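Local coordinates for monosaccharide ABC transporter substrate-binding protein, CUT2 family (Bradyrhizobium sp., PDB 4YHS) that probably captures a monosaccharide or related solute in the periplasm and hands it to a CUT2-family ABC importer, at residues G260-R265 with V271-F276; K233-A238 with E256-L261; E284-K287 with A293-A296. All blocks are in the same frame, centred on the assembly; numbering follows the deposited sequence.

Interaction 1 of 3, residues G260-R265 with V271-F276; sequences GLIRER and VDLLAF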
ATOM      1  N   GLY A 260       4.574   3.409 -23.350  1.00 22.65           N
ATOM      2  CA  GLY A 260       4.263   3.386 -24.774  1.00 28.13           C
ATOM      3  C   GLY A 260       4.525   4.711 -25.449  1.00 17.59           C
ATOM      4  O   GLY A 260       4.992   4.784 -26.607  1.00 18.92           O
ATOM      5  N   LEU A 261       4.189   5.785 -24.737  1.00 22.62           N
ATOM      6  CA  LEU A 261       4.464   7.148 -25.195  1.00 21.00           C
ATOM      7  C   LEU A 261       5.953   7.398 -25.355  1.00 21.79           C
ATOM      8  O   LEU A 261       6.407   8.010 -26.332  1.00 21.96           O
ATOM      9  CB  LEU A 261       3.893   8.175 -24.198  1.00 28.08           C
ATOM     10  CG  LEU A 261       2.446   8.000 -23.757  1.00 36.97           C
ATOM     11  CD1 LEU A 261       2.060   9.158 -22.841  1.00 40.26           C
ATOM     12  CD2 LEU A 261       1.509   7.909 -24.943  1.00 40.13           C
ATOM     13  N   ILE A 262       6.721   6.955 -24.369  1.00 20.83           N
ATOM     14  CA  ILE A 262       8.181   7.087 -24.453  1.00 19.75           C
ATOM     15  C   ILE A 262       8.691   6.324 -25.666  1.00 20.99           C
ATOM     16  O   ILE A 262       9.517   6.813 -26.425  1.00 26.84           O
ATOM     17  CB  ILE A 262       8.879   6.560 -23.164  1.00 23.25           C
ATOM     18  CG1 ILE A 262       8.575   7.465 -21.972  1.00 30.32           C
ATOM     19  CG2 ILE A 262      10.393   6.442 -23.345  1.00 28.53           C
ATOM     20  CD1 ILE A 262       8.719   8.932 -22.204  1.00 27.80           C
ATOM     21  N   ARG A 263       8.219   5.099 -25.828  1.00 21.62           N
ATOM     22  CA  ARG A 263       8.631   4.306 -26.971  1.00 25.07           C
ATOM     23  C   ARG A 263       8.321   5.025 -28.292  1.00 28.11           C
ATOM     24  O   ARG A 263       9.203   5.184 -29.158  1.00 32.12           O
ATOM     25  CB  ARG A 263       7.950   2.935 -26.924  1.00 22.55           C
ATOM     26  CG  ARG A 263       8.495   1.941 -27.957  1.00 25.67           C
ATOM     27  CD  ARG A 263       7.709   0.644 -27.944  1.00 37.58           C
ATOM     28  NE  ARG A 263       6.296   0.896 -28.222  1.00 47.42           N
ATOM     29  CZ  ARG A 263       5.301   0.785 -27.348  1.00 58.90           C
ATOM     30  NH1 ARG A 263       4.071   1.057 -27.755  1.00 55.17           N
ATOM     31  NH2 ARG A 263       5.516   0.394 -26.085  1.00 58.24           N
ATOM     32  N   GLU A 264       7.085   5.487 -28.437  1.00 27.37           N
ATOM     33  CA  GLU A 264       6.627   6.064 -29.695  1.00 30.72           C
ATOM     34  C   GLU A 264       7.382   7.340 -30.041  1.00 29.13           C
ATOM     35  O   GLU A 264       7.686   7.607 -31.210  1.00 36.31           O
ATOM     36  CB  GLU A 264       5.117   6.331 -29.625  1.00 37.97           C
ATOM     37  CG  GLU A 264       4.243   5.059 -29.652  1.00 59.76           C
ATOM     38  CD  GLU A 264       4.767   3.977 -30.602  1.00 78.01           C
ATOM     39  OE1 GLU A 264       4.957   4.274 -31.806  1.00 73.00           O
ATOM     40  OE2 GLU A 264       4.993   2.831 -30.143  1.00 83.14           O
ATOM     41  N   ARG A 265       7.702   8.126 -29.025  1.00 25.34           N
ATOM     42  CA  ARG A 265       8.407   9.397 -29.231  1.00 35.29           C
ATOM     43  C   ARG A 265       9.914   9.227 -29.359  1.00 30.17           C
ATOM     44  O   ARG A 265      10.633  10.204 -29.526  1.00 30.24           O
ATOM     45  CB  ARG A 265       8.118  10.355 -28.084  1.00 32.36           C
ATOM     46  CG  ARG A 265       6.735  10.977 -28.141  1.00 34.80           C
ATOM     47  CD  ARG A 265       6.480  11.787 -26.881  1.00 39.90           C
ATOM     48  NE  ARG A 265       5.406  12.763 -27.025  1.00 60.53           N
ATOM     49  CZ  ARG A 265       5.575  14.048 -27.339  1.00 58.17           C
ATOM     50  NH1 ARG A 265       6.785  14.556 -27.566  1.00 49.24           N
ATOM     51  NH2 ARG A 265       4.514  14.835 -27.420  1.00 60.06           N
ATOM     52  N   VAL A 271      14.181   9.750 -21.056  1.00 18.04           N
ATOM     53  CA  VAL A 271      13.244  10.053 -19.995  1.00 17.81           C
ATOM     54  C   VAL A 271      13.014   8.773 -19.226  1.00 21.80           C
ATOM     55  O   VAL A 271      12.663   7.755 -19.827  1.00 20.92           O
ATOM     56  CB  VAL A 271      11.923  10.597 -20.562  1.00 18.35           C
ATOM     57  CG1 VAL A 271      10.901  10.850 -19.429  1.00 22.11           C
ATOM     58  CG2 VAL A 271      12.159  11.849 -21.433  1.00 20.94           C
ATOM     59  N   ASP A 272      13.248   8.807 -17.911  1.00 16.49           N
ATOM     60  CA  ASP A 272      12.940   7.681 -17.049  1.00 15.45           C
ATOM     61  C   ASP A 272      11.624   7.827 -16.308  1.00 17.19           C
ATOM     62  O   ASP A 272      11.172   8.943 -15.994  1.00 19.96           O
ATOM     63  CB  ASP A 272      14.070   7.471 -16.048  1.00 18.36           C
ATOM     64  CG  ASP A 272      15.264   6.809 -16.681  1.00 29.12           C
ATOM     65  OD1 ASP A 272      15.137   5.635 -17.029  1.00 33.39           O
ATOM     66  OD2 ASP A 272      16.306   7.467 -16.850  1.00 25.61           O
ATOM     67  N   LEU A 273      11.004   6.681 -16.051  1.00 13.98           N
ATOM     68  CA  LEU A 273       9.667   6.639 -15.458  1.00 15.39           C
ATOM     69  C   LEU A 273       9.709   6.145 -14.026  1.00 17.51           C
ATOM     70  O   LEU A 273      10.428   5.194 -13.707  1.00 17.38           O
ATOM     71  CB  LEU A 273       8.756   5.763 -16.299  1.00 14.36           C
ATOM     72  CG  LEU A 273       8.796   6.062 -17.795  1.00 18.08           C
ATOM     73  CD1 LEU A 273       7.950   5.064 -18.566  1.00 19.27           C
ATOM     74  CD2 LEU A 273       8.287   7.485 -18.058  1.00 17.99           C
ATOM     75  N   LEU A 274       8.916   6.775 -13.162  1.00 14.55           N
ATOM     76  CA  LEU A 274       8.787   6.293 -11.796  1.00 16.97           C
ATOM     77  C   LEU A 274       7.336   6.348 -11.386  1.00 18.36           C
ATOM     78  O   LEU A 274       6.581   7.196 -11.881  1.00 16.34           O
ATOM     79  CB  LEU A 274       9.651   7.122 -10.833  1.00 16.00           C
ATOM     80  CG  LEU A 274      11.179   7.060 -10.893  1.00 18.85           C
ATOM     81  CD1 LEU A 274      11.750   8.083 -11.864  1.00 22.19           C
ATOM     82  CD2 LEU A 274      11.719   7.297  -9.502  1.00 22.52           C
ATOM     83  N   ALA A 275       6.940   5.420 -10.509  1.00 17.26           N
ATOM     84  CA  ALA A 275       5.631   5.458  -9.874  1.00 15.03           C
ATOM     85  C   ALA A 275       5.842   5.632  -8.365  1.00 15.87           C
ATOM     86  O   ALA A 275       6.917   5.279  -7.854  1.00 15.70           O
ATOM     87  CB  ALA A 275       4.831   4.176 -10.176  1.00 13.37           C
ATOM     88  N   PHE A 276       4.853   6.177  -7.649  1.00 12.95           N
ATOM     89  CA  PHE A 276       4.978   6.255  -6.187  1.00 16.82           C
ATOM     90  C   PHE A 276       4.182   5.152  -5.482  1.00 14.84           C
ATOM     91  O   PHE A 276       4.020   5.182  -4.256  1.00 14.36           O
ATOM     92  CB  PHE A 276       4.588   7.646  -5.628  1.00 16.68           C
ATOM     93  CG  PHE A 276       3.154   8.056  -5.841  1.00 17.28           C
ATOM     94  CD1 PHE A 276       2.174   7.755  -4.900  1.00 17.04           C
ATOM     95  CD2 PHE A 276       2.807   8.829  -6.938  1.00 15.96           C
ATOM     96  CE1 PHE A 276       0.845   8.181  -5.075  1.00 15.55           C
ATOM     97  CE2 PHE A 276       1.506   9.271  -7.106  1.00 14.80           C
ATOM     98  CZ  PHE A 276       0.520   8.942  -6.182  1.00 16.18           C
TER
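I262, near the end of helix 252-264, and V271, just ahead of strand 272-275, bring the two backbones closest, with 7.4 Å between I262 CA and V271 CA. Helix and strand form the second half of the beta-alpha-beta unit that begins with strand 247-250, and a short loop between them turns the chain back onto the edge of the four-stranded parallel sheet. No hydrogen bond crosses the interface; the helix lies on the strand through hydrocarbon alone. Alternation along the strand presents V271 and L273 to the helix, whereas D272 points away and forms a salt bridge with R246. The outward side of the same helical turn is polar, and there R263 reaches E264, the next residue, in a salt bridge. Branched aliphatic residues suit the inner side: they are bulky, need no polar partner and fill the layer between helix and sheet. Between the two apolar residues of the strand, I262 works with both parts of its longer branch. CG1 slides past the L273 side chain, 3.9 Å from L273 CD2. Beyond it a bent chi2 of -47° swings the terminal methyl toward V271, where I262 CD1 sits 4.0 Å from V271 CB and equally near V271 CG1.

Interaction 2 of 3, residues K233-A238 with E256-L261; sequences KLVEDA and EAAQGL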
ATOM      1  N   LYS A 233      -2.561  11.455 -21.699  1.00 23.76           N
ATOM      2  CA  LYS A 233      -2.734  12.782 -22.273  1.00 23.03           C
ATOM      3  C   LYS A 233      -1.967  13.823 -21.450  1.00 22.28           C
ATOM      4  O   LYS A 233      -1.304  14.673 -22.020  1.00 21.53           O
ATOM      5  CB  LYS A 233      -4.236  13.120 -22.367  1.00 27.41           C
ATOM      6  CG  LYS A 233      -4.578  14.558 -22.773  1.00 37.62           C
ATOM      7  CD  LYS A 233      -4.133  14.909 -24.168  1.00 50.65           C
ATOM      8  CE  LYS A 233      -4.666  16.289 -24.560  1.00 49.97           C
ATOM      9  NZ  LYS A 233      -3.914  16.850 -25.714  1.00 50.18           N
ATOM     10  N   LEU A 234      -2.004  13.722 -20.125  1.00 25.36           N
ATOM     11  CA  LEU A 234      -1.202  14.617 -19.290  1.00 20.59           C
ATOM     12  C   LEU A 234       0.305  14.498 -19.609  1.00 20.33           C
ATOM     13  O   LEU A 234       1.011  15.502 -19.735  1.00 23.86           O
ATOM     14  CB  LEU A 234      -1.442  14.329 -17.805  1.00 18.14           C
ATOM     15  CG  LEU A 234      -2.870  14.555 -17.296  1.00 18.88           C
ATOM     16  CD1 LEU A 234      -3.036  14.006 -15.866  1.00 20.75           C
ATOM     17  CD2 LEU A 234      -3.292  16.012 -17.406  1.00 29.12           C
ATOM     18  N   VAL A 235       0.801  13.274 -19.707  1.00 20.86           N
ATOM     19  CA  VAL A 235       2.228  13.075 -19.974  1.00 17.76           C
ATOM     20  C   VAL A 235       2.568  13.592 -21.374  1.00 23.99           C
ATOM     21  O   VAL A 235       3.578  14.288 -21.558  1.00 23.35           O
ATOM     22  CB  VAL A 235       2.638  11.602 -19.821  1.00 21.27           C
ATOM     23  CG1 VAL A 235       4.086  11.397 -20.277  1.00 21.12           C
ATOM     24  CG2 VAL A 235       2.498  11.152 -18.399  1.00 24.73           C
ATOM     25  N   GLU A 236       1.714  13.301 -22.352  1.00 26.91           N
ATOM     26  CA  GLU A 236       1.916  13.820 -23.714  1.00 26.55           C
ATOM     27  C   GLU A 236       2.065  15.335 -23.700  1.00 32.89           C
ATOM     28  O   GLU A 236       3.027  15.900 -24.232  1.00 27.20           O
ATOM     29  CB  GLU A 236       0.757  13.428 -24.629  1.00 37.94           C
ATOM     30  CG  GLU A 236       0.711  11.967 -25.012  1.00 52.93           C
ATOM     31  CD  GLU A 236      -0.603  11.588 -25.674  1.00 70.33           C
ATOM     32  OE1 GLU A 236      -1.044  12.338 -26.571  1.00 79.47           O
ATOM     33  OE2 GLU A 236      -1.203  10.557 -25.288  1.00 66.50           O
ATOM     34  N   ASP A 237       1.105  15.997 -23.064  1.00 25.51           N
ATOM     35  CA  ASP A 237       1.081  17.442 -23.019  1.00 26.32           C
ATOM     36  C   ASP A 237       2.324  17.991 -22.332  1.00 26.73           C
ATOM     37  O   ASP A 237       2.871  19.001 -22.773  1.00 23.49           O
ATOM     38  CB  ASP A 237      -0.183  17.930 -22.304  1.00 33.61           C
ATOM     39  CG  ASP A 237      -1.438  17.750 -23.142  1.00 33.44           C
ATOM     40  OD1 ASP A 237      -1.337  17.510 -24.368  1.00 40.84           O
ATOM     41  OD2 ASP A 237      -2.535  17.856 -22.552  1.00 40.94           O
ATOM     42  N   ALA A 238       2.794  17.292 -21.296  1.00 28.16           N
ATOM     43  CA  ALA A 238       3.979  17.723 -20.568  1.00 28.58           C
ATOM     44  C   ALA A 238       5.233  17.622 -21.449  1.00 27.82           C
ATOM     45  O   ALA A 238       6.048  18.549 -21.487  1.00 29.90           O
ATOM     46  CB  ALA A 238       4.147  16.909 -19.304  1.00 28.28           C
ATOM     47  N   GLU A 256       2.814   3.283 -16.103  1.00 17.18           N
ATOM     48  CA  GLU A 256       2.501   2.223 -17.066  1.00 18.06           C
ATOM     49  C   GLU A 256       2.105   2.785 -18.419  1.00 21.92           C
ATOM     50  O   GLU A 256       2.581   2.308 -19.452  1.00 21.09           O
ATOM     51  CB  GLU A 256       1.404   1.307 -16.545  1.00 18.42           C
ATOM     52  CG  GLU A 256       1.773   0.578 -15.277  1.00 24.67           C
ATOM     53  CD  GLU A 256       0.619  -0.278 -14.743  1.00 33.55           C
ATOM     54  OE1 GLU A 256       0.268  -0.167 -13.540  1.00 28.44           O
ATOM     55  OE2 GLU A 256       0.077  -1.058 -15.545  1.00 33.76           O
ATOM     56  N   ALA A 257       1.257   3.817 -18.428  1.00 18.16           N
ATOM     57  CA  ALA A 257       0.807   4.397 -19.688  1.00 16.76           C
ATOM     58  C   ALA A 257       1.950   5.127 -20.409  1.00 23.41           C
ATOM     59  O   ALA A 257       1.991   5.142 -21.642  1.00 23.01           O
ATOM     60  CB  ALA A 257      -0.404   5.346 -19.447  1.00 19.42           C
ATOM     61  N   ALA A 258       2.908   5.674 -19.651  1.00 18.73           N
ATOM     62  CA  ALA A 258       4.004   6.466 -20.227  1.00 18.85           C
ATOM     63  C   ALA A 258       4.990   5.601 -21.023  1.00 21.03           C
ATOM     64  O   ALA A 258       5.676   6.092 -21.925  1.00 18.82           O
ATOM     65  CB  ALA A 258       4.744   7.225 -19.114  1.00 17.88           C
ATOM     66  N   GLN A 259       5.038   4.304 -20.726  1.00 18.69           N
ATOM     67  CA  GLN A 259       6.011   3.424 -21.401  1.00 18.32           C
ATOM     68  C   GLN A 259       5.833   3.471 -22.916  1.00 18.92           C
ATOM     69  O   GLN A 259       6.809   3.573 -23.699  1.00 20.72           O
ATOM     70  CB  GLN A 259       5.862   1.996 -20.901  1.00 17.17           C
ATOM     71  CG  GLN A 259       6.093   1.769 -19.438  1.00 17.23           C
ATOM     72  CD  GLN A 259       5.788   0.336 -19.078  1.00 19.35           C
ATOM     73  OE1 GLN A 259       6.690  -0.474 -18.837  1.00 20.70           O
ATOM     74  NE2 GLN A 259       4.505   0.005 -19.071  1.00 16.75           N
ATOM     75  N   GLY A 260       4.574   3.409 -23.350  1.00 22.65           N
ATOM     76  CA  GLY A 260       4.263   3.386 -24.774  1.00 28.13           C
ATOM     77  C   GLY A 260       4.525   4.711 -25.449  1.00 17.59           C
ATOM     78  O   GLY A 260       4.992   4.784 -26.607  1.00 18.92           O
ATOM     79  N   LEU A 261       4.189   5.785 -24.737  1.00 22.62           N
ATOM     80  CA  LEU A 261       4.464   7.148 -25.195  1.00 21.00           C
ATOM     81  C   LEU A 261       5.953   7.398 -25.355  1.00 21.79           C
ATOM     82  O   LEU A 261       6.407   8.010 -26.332  1.00 21.96           O
ATOM     83  CB  LEU A 261       3.893   8.175 -24.198  1.00 28.08           C
ATOM     84  CG  LEU A 261       2.446   8.000 -23.757  1.00 36.97           C
ATOM     85  CD1 LEU A 261       2.060   9.158 -22.841  1.00 40.26           C
ATOM     86  CD2 LEU A 261       1.509   7.909 -24.943  1.00 40.13           C
TER
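Two neighbouring helices of an alpha/beta lobe meet here, V235 and E236 of helix 228-241 receiving L261 of helix 252-264. The short segments run in broadly the same direction, crossing at -47° with their axes 9.8 Å apart at closest approach. L261 gives the largest share of the contact, with both methyls engaged. Its CD1 reaches 3.9 Å from V235 CB and 3.8 Å from E236 CG. CD2 lies farther along the glutamate, 3.8 Å from E236 OE2. The leucine thus crosses the E236 side chain at about a right angle and rests on its CG. With CG beside its backbone N (chi1 -72°) and the chain extended beyond, E236 lines the partly exposed margin of the interface, greasy near its root and charged at its end. Deeper in, V235 CG1 approaches A258 CB at 4.4 Å; alanine's single methyl keeps this part of the second helix slim, and it also touches L273 of the sheet beneath. V235 similarly rests on F191. On the outer side K233 NZ makes a salt bridge of 3.0 Å with D237 OD1 one turn on, using that oxygen's syn lone pair. Q259, whose side chain lies against L273, L290 and I291, gives a nearly straight hydrogen bond (170°) from NE2 to E256 O, 3.0 Å away, on a lone pair in the carbonyl plane. Adjacent helices packed side by side on a parallel sheet are typical of the Rossmann-like lobes of periplasmic sugar-binding proteins.

Interaction 3 of 3, residues E284-K287 with A293-A296; sequences EGIK and AAPA
I286 reaches from the last turn of helix 280-287 to the backbone of A293 and A294, and its conformation explains how. Its longer branch starts beside the backbone N, with chi1 at -65°, and chi2 of 170° then stretches it straight, so that the methyl CD1 becomes the leading atom. That methyl lands on the peptide link joining the two alanines, with I286 CD1 3.9 Å from A294 N and 4.0 Å from A293 C. The A294 methyl flanks it more loosely, I286 CD1 to A294 CB being 4.4 Å. Isoleucine's two-carbon branch, CG1 to CD1, suits the task, because the backbones approach only to 6.4 Å between I286 CA and A293 CA, and A294, whose CB is on the helix side, is small enough for CD1 to reach the peptide beside it. Strand 272-275, helix 280-287 and strand 293-296 make a beta-alpha-beta crossover of the periplasmic binding protein fold, the two strands running the same way. Strand 293-296 bonds through A293 to A275 of strand 272-275 and pairs antiparallel with strand 322-331 of the large mixed sheet. Within the strand, side chains alternate: A294 CB points toward the helix and also meets M278 and A275, while A293 CB points away and packs on Y174, L274 and V329. P295 rests on M167 and T171. Since A294 and A296 make the backbone hydrogen bonds to V330 and F328, a proline fits between them without breaking that pairing. Back on the helix, the I286 side chain also touches I335 of a loop.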
ATOM      1  N   GLU A 284       6.466  -5.327 -13.823  1.00 18.07           N
ATOM      2  CA  GLU A 284       6.946  -5.910 -15.062  1.00 15.90           C
ATOM      3  C   GLU A 284       7.801  -4.882 -15.802  1.00 12.31           C
ATOM      4  O   GLU A 284       8.836  -5.210 -16.381  1.00 15.70           O
ATOM      5  CB  GLU A 284       5.777  -6.381 -15.924  1.00 16.48           C
ATOM      6  CG  GLU A 284       6.170  -6.871 -17.294  1.00 24.68           C
ATOM      7  CD  GLU A 284       7.024  -8.161 -17.277  1.00 34.24           C
ATOM      8  OE1 GLU A 284       7.143  -8.828 -16.229  1.00 30.77           O
ATOM      9  OE2 GLU A 284       7.591  -8.504 -18.334  1.00 36.05           O
ATOM     10  N   GLY A 285       7.370  -3.628 -15.739  1.00 15.97           N
ATOM     11  CA  GLY A 285       8.103  -2.539 -16.341  1.00 17.89           C
ATOM     12  C   GLY A 285       9.527  -2.409 -15.801  1.00 15.09           C
ATOM     13  O   GLY A 285      10.444  -2.179 -16.567  1.00 15.94           O
ATOM     14  N   ILE A 286       9.703  -2.547 -14.490  1.00 13.67           N
ATOM     15  CA  ILE A 286      11.021  -2.478 -13.852  1.00 14.03           C
ATOM     16  C   ILE A 286      11.850  -3.643 -14.321  1.00 17.81           C
ATOM     17  O   ILE A 286      12.992  -3.468 -14.741  1.00 16.10           O
ATOM     18  CB  ILE A 286      10.906  -2.444 -12.281  1.00 14.96           C
ATOM     19  CG1 ILE A 286      10.211  -1.147 -11.843  1.00 16.71           C
ATOM     20  CG2 ILE A 286      12.306  -2.545 -11.614  1.00 16.04           C
ATOM     21  CD1 ILE A 286       9.797  -1.045 -10.393  1.00 15.95           C
ATOM     22  N   LYS A 287      11.253  -4.832 -14.297  1.00 15.85           N
ATOM     23  CA  LYS A 287      11.926  -6.021 -14.781  1.00 15.45           C
ATOM     24  C   LYS A 287      12.439  -5.855 -16.214  1.00 22.04           C
ATOM     25  O   LYS A 287      13.565  -6.207 -16.521  1.00 22.69           O
ATOM     26  CB  LYS A 287      10.973  -7.223 -14.704  1.00 24.98           C
ATOM     27  CG  LYS A 287      11.035  -7.974 -13.403  1.00 28.69           C
ATOM     28  CD  LYS A 287      10.098  -9.175 -13.435  1.00 39.23           C
ATOM     29  CE  LYS A 287      10.802 -10.506 -13.160  1.00 42.47           C
ATOM     30  NZ  LYS A 287      11.734 -11.023 -14.185  1.00 41.16           N
ATOM     31  N   ALA A 293      11.766   2.800 -11.348  1.00 14.40           N
ATOM     32  CA  ALA A 293      11.604   2.540  -9.908  1.00 15.78           C
ATOM     33  C   ALA A 293      10.211   2.844  -9.392  1.00 17.04           C
ATOM     34  O   ALA A 293       9.495   3.674  -9.964  1.00 16.04           O
ATOM     35  CB  ALA A 293      12.614   3.377  -9.117  1.00 20.29           C
ATOM     36  N   ALA A 294       9.859   2.209  -8.271  1.00 13.30           N
ATOM     37  CA  ALA A 294       8.645   2.515  -7.522  1.00 15.14           C
ATOM     38  C   ALA A 294       8.803   1.951  -6.100  1.00 13.55           C
ATOM     39  O   ALA A 294       9.440   0.932  -5.928  1.00 14.47           O
ATOM     40  CB  ALA A 294       7.402   1.900  -8.200  1.00 11.29           C
ATOM     41  N   PRO A 295       8.196   2.600  -5.101  1.00 17.06           N
ATOM     42  CA  PRO A 295       8.206   2.042  -3.741  1.00 14.22           C
ATOM     43  C   PRO A 295       7.233   0.879  -3.605  1.00 14.37           C
ATOM     44  O   PRO A 295       6.221   0.828  -4.314  1.00 14.71           O
ATOM     45  CB  PRO A 295       7.747   3.201  -2.878  1.00 12.49           C
ATOM     46  CG  PRO A 295       6.834   3.973  -3.749  1.00 16.72           C
ATOM     47  CD  PRO A 295       7.451   3.880  -5.155  1.00 13.72           C
ATOM     48  N   ALA A 296       7.532  -0.028  -2.684  1.00 14.88           N
ATOM     49  CA  ALA A 296       6.599  -1.096  -2.363  1.00 17.01           C
ATOM     50  C   ALA A 296       6.172  -0.942  -0.920  1.00 12.98           C
ATOM     51  O   ALA A 296       7.020  -0.730  -0.054  1.00 16.51           O
ATOM     52  CB  ALA A 296       7.231  -2.441  -2.598  1.00 18.13           C
TER

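The three contacts follow one continuous part of the chain through one side of the protein. Interactions 1 and 2 share G260 and L261, and their centres lie about 7 Å apart: helix 252-264 turns I262 to the sheet and L261 to its neighbouring helix, and L273 CD2 sits 3.7 Å from A258 CB. Interaction 3 is centred about 13 Å from interaction 1, the strands meeting where A275 N lies 3.1 Å from A293 O, a probable hydrogen bond. Interactions 2 and 3 are about 17 Å apart between centres yet touch, Q259 OE1 approaching G285 CA at 3.5 Å. All three appear to be packing within the fold, with no solute-binding role attributed to them.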